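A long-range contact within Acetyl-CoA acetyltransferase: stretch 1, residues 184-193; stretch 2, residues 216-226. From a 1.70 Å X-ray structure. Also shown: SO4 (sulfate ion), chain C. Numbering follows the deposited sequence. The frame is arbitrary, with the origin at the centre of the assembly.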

# COMPACT_ATOMS: atom_id res chain seq x y z
N SER A 184 26.12 -0.71 30.22
CA SER A 184 24.81 -0.09 30.09
C SER A 184 23.71 -1.02 30.58
O SER A 184 22.84 -0.62 31.36
N HIS A 185 23.76 -2.28 30.16
CA HIS A 185 22.77 -3.25 30.64
C HIS A 185 22.96 -3.54 32.12
O HIS A 185 21.98 -3.62 32.86
N THR A 186 24.21 -3.71 32.53
CA THR A 186 24.49 -4.12 33.91
C THR A 186 24.01 -3.08 34.92
O THR A 186 23.36 -3.42 35.93
N LEU A 187 24.34 -1.81 34.66
CA LEU A 187 23.95 -0.73 35.56
C LEU A 187 22.44 -0.50 35.55
O LEU A 187 21.85 -0.21 36.59
N ALA A 188 21.81 -0.65 34.38
CA ALA A 188 20.36 -0.53 34.29
C ALA A 188 19.68 -1.62 35.12
O ALA A 188 18.77 -1.33 35.91
N LEU A 189 20.12 -2.87 34.95
CA LEU A 189 19.55 -3.99 35.71
C LEU A 189 19.69 -3.76 37.22
O LEU A 189 18.74 -4.01 37.97
N LYS A 190 20.86 -3.29 37.64
CA LYS A 190 21.12 -3.01 39.04
C LYS A 190 20.19 -1.90 39.56
O LYS A 190 19.61 -2.03 40.63
N ALA A 191 20.05 -0.83 38.79
CA ALA A 191 19.18 0.27 39.20
C ALA A 191 17.74 -0.21 39.34
O ALA A 191 17.03 0.14 40.28
N ILE A 192 17.31 -1.02 38.38
CA ILE A 192 15.96 -1.55 38.42
C ILE A 192 15.74 -2.40 39.67
O ILE A 192 14.76 -2.21 40.40
N GLU A 193 16.66 -3.32 39.93
CA GLU A 193 16.56 -4.20 41.09
C GLU A 193 16.60 -3.43 42.41
O GLU A 193 15.93 -3.81 43.38
N SER A 216 5.02 -1.76 33.71
CA SER A 216 5.56 -0.96 34.79
C SER A 216 7.09 -1.00 34.90
O SER A 216 7.66 -0.27 35.71
N LYS A 217 7.74 -1.84 34.09
CA LYS A 217 9.19 -2.00 34.16
C LYS A 217 9.86 -1.92 32.79
O LYS A 217 9.36 -2.50 31.82
N ASP A 218 10.98 -1.21 32.73
CA ASP A 218 11.77 -1.10 31.49
C ASP A 218 12.08 -2.50 30.96
O ASP A 218 12.54 -3.37 31.71
N GLU A 219 11.85 -2.73 29.67
CA GLU A 219 12.00 -4.10 29.20
C GLU A 219 13.20 -4.32 28.27
O GLU A 219 13.46 -5.46 27.87
N HIS A 220 13.96 -3.26 27.98
CA HIS A 220 15.13 -3.42 27.11
C HIS A 220 16.34 -4.06 27.80
O HIS A 220 17.08 -4.80 27.16
N PRO A 221 16.58 -3.77 29.09
CA PRO A 221 17.77 -4.36 29.70
C PRO A 221 17.71 -5.89 29.70
O PRO A 221 16.64 -6.45 29.95
N ARG A 222 18.83 -6.53 29.41
CA ARG A 222 18.88 -7.98 29.25
C ARG A 222 19.91 -8.63 30.16
O ARG A 222 21.10 -8.33 30.06
N ALA A 223 19.47 -9.54 31.00
CA ALA A 223 20.39 -10.27 31.86
C ALA A 223 21.30 -11.19 31.05
O ALA A 223 22.39 -11.56 31.50
N ASP A 224 20.87 -11.56 29.85
CA ASP A 224 21.64 -12.48 29.02
C ASP A 224 22.70 -11.79 28.15
O ASP A 224 23.43 -12.45 27.40
N ILE A 225 22.79 -10.47 28.25
CA ILE A 225 23.88 -9.75 27.61
C ILE A 225 25.15 -9.98 28.43
O ILE A 225 25.23 -9.64 29.61
N THR A 226 26.13 -10.61 27.79
CA THR A 226 27.41 -10.91 28.42
C THR A 226 28.52 -10.46 27.48
O THR A 226 28.27 -10.20 26.30

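Pro221 forms the apolar centre of this contact, an irregular loop laid against one side of a helix. Its compact ring, puckered C-gamma exo, meets four helix residues, three of them through apolar side chains. Ala188 points toward the loop, and its small side chain brings CB to 3.8 Å from Pro221 CG while the helix backbone stays close. One turn further along, Ile192 also points toward the loop; with chi1 m and chi2 t its CD1 lies 4.0 Å from Pro221 CG and 4.2 Å from Asp218 CB. Leu189 leaves the helix sideways, but its m, t rotamer carries the branched end inward, with CD2 3.7 Å from Pro221 CB and CD1 3.8 Å from Ala223 CA.

At the Ile192 end, Lys217 adopts m, m, m, t. The end of its side chain reaches Ile192 CG2, with Lys217 CE and NZ each 3.7 Å from it; the residue is exposed, which suits a charged amine.

His185 joins the apolar and polar parts. Its side chain, chi1 m and chi2 -93°, points toward the loop. Over one ring face sits Ile225 (m, m), whose CG1 lies 3.8 Å from the ring centroid, almost on the ring normal, in a CH-pi contact. At the ring edge, Arg222 N donates a hydrogen bond to His185 ND1 (3.0 Å, 153°). Histidine suits this place because it offers both a flat face for a hydrocarbon and an in-plane nitrogen acceptor.

Beyond this bond the loop makes a type I turn from Arg222 to Ile225. The Arg222 side chain (m, t, p) leads away from the helix and forms a salt bridge with Asp224 (chi1 p), NE to OD1 2.8 Å, supplemented by NH2 to OD2 at 3.0 Å. A sulfate, probably from the crystallisation liquor, accepts hydrogen bonds from Ala223 N to O1 (2.8 Å) and Asp224 N to O4 (3.0 Å).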

# COMPACT_ATOMS: atom_id res chain seq x y z
CB SER A 184 24.57 0.34 28.63
OG SER A 184 23.54 1.32 28.55
CB HIS A 185 22.89 -4.56 29.85
CG HIS A 185 22.31 -4.48 28.48
ND1 HIS A 185 21.01 -4.84 28.20
CD2 HIS A 185 22.85 -4.09 27.30
CE1 HIS A 185 20.77 -4.67 26.91
NE2 HIS A 185 21.88 -4.22 26.34
CB THR A 186 25.99 -4.41 34.12
OG1 THR A 186 26.39 -5.50 33.28
CG2 THR A 186 26.25 -4.80 35.57
CB LEU A 187 24.71 0.56 35.22
CG LEU A 187 26.22 0.46 35.44
CD1 LEU A 187 26.90 1.78 35.09
CD2 LEU A 187 26.55 0.08 36.89
CB ALA A 188 19.88 -0.58 32.83
CB LEU A 189 20.19 -5.32 35.31
CG LEU A 189 19.83 -5.77 33.88
CD1 LEU A 189 20.78 -6.85 33.36
CD2 LEU A 189 18.38 -6.25 33.81
CB LYS A 190 22.59 -2.63 39.24
CG LYS A 190 23.06 -2.58 40.69
CD LYS A 190 22.67 -1.28 41.39
CE LYS A 190 23.42 -1.15 42.72
NZ LYS A 190 22.56 -0.54 43.78
CB ALA A 191 19.26 1.42 38.22
CB ILE A 192 15.65 -2.36 37.15
CG1 ILE A 192 15.54 -1.42 35.95
CG2 ILE A 192 14.35 -3.14 37.34
CD1 ILE A 192 15.56 -2.14 34.61
CB GLU A 193 17.68 -5.25 41.05
CG GLU A 193 17.76 -6.15 42.28
CD GLU A 193 16.53 -7.04 42.45
OE1 GLU A 193 15.77 -7.22 41.47
OE2 GLU A 193 16.33 -7.55 43.58
CB SER A 216 4.92 -1.36 36.13
OG SER A 216 5.24 -2.69 36.45
CB LYS A 217 9.56 -3.33 34.81
CG LYS A 217 8.79 -3.63 36.09
CD LYS A 217 9.25 -2.77 37.26
CE LYS A 217 10.63 -3.19 37.74
NZ LYS A 217 11.05 -2.53 39.01
CB ASP A 218 13.07 -0.35 31.79
CG ASP A 218 12.83 1.09 32.22
OD1 ASP A 218 12.13 1.83 31.49
OD2 ASP A 218 13.35 1.48 33.29
CB GLU A 219 10.69 -4.66 28.62
CG GLU A 219 10.18 -3.90 27.44
CD GLU A 219 8.93 -4.50 26.79
OE1 GLU A 219 8.40 -5.56 27.19
OE2 GLU A 219 8.47 -3.89 25.82
CB HIS A 220 15.55 -2.08 26.46
CG HIS A 220 16.35 -2.26 25.21
ND1 HIS A 220 15.76 -2.51 23.99
CD2 HIS A 220 17.68 -2.24 24.99
CE1 HIS A 220 16.70 -2.62 23.07
NE2 HIS A 220 17.88 -2.47 23.65
CB PRO A 221 17.74 -3.81 31.13
CG PRO A 221 17.09 -2.44 30.95
CD PRO A 221 15.98 -2.73 29.95
CB ARG A 222 19.26 -8.35 27.81
CG ARG A 222 18.31 -7.88 26.73
CD ARG A 222 18.93 -8.15 25.35
NE ARG A 222 19.18 -9.58 25.12
CZ ARG A 222 19.79 -10.08 24.05
NH1 ARG A 222 20.23 -9.26 23.10
NH2 ARG A 222 19.97 -11.39 23.93
CB ALA A 223 19.62 -11.06 32.91
CB ASP A 224 20.72 -13.38 28.18
CG ASP A 224 20.01 -12.63 27.07
OD1 ASP A 224 19.94 -11.39 27.13
OD2 ASP A 224 19.50 -13.29 26.14
CB ILE A 225 23.59 -8.24 27.49
CG1 ILE A 225 22.53 -7.98 26.42
CG2 ILE A 225 24.86 -7.48 27.15
CD1 ILE A 225 22.95 -8.38 25.01
CB THR A 226 27.59 -12.40 28.63
OG1 THR A 226 27.51 -13.08 27.37
CG2 THR A 226 26.53 -12.95 29.58
S SO4 C . 16.57 -11.18 29.82
O1 SO4 C . 16.71 -10.09 30.79
O2 SO4 C . 15.74 -12.23 30.41
O3 SO4 C . 15.93 -10.68 28.60
O4 SO4 C . 17.89 -11.73 29.49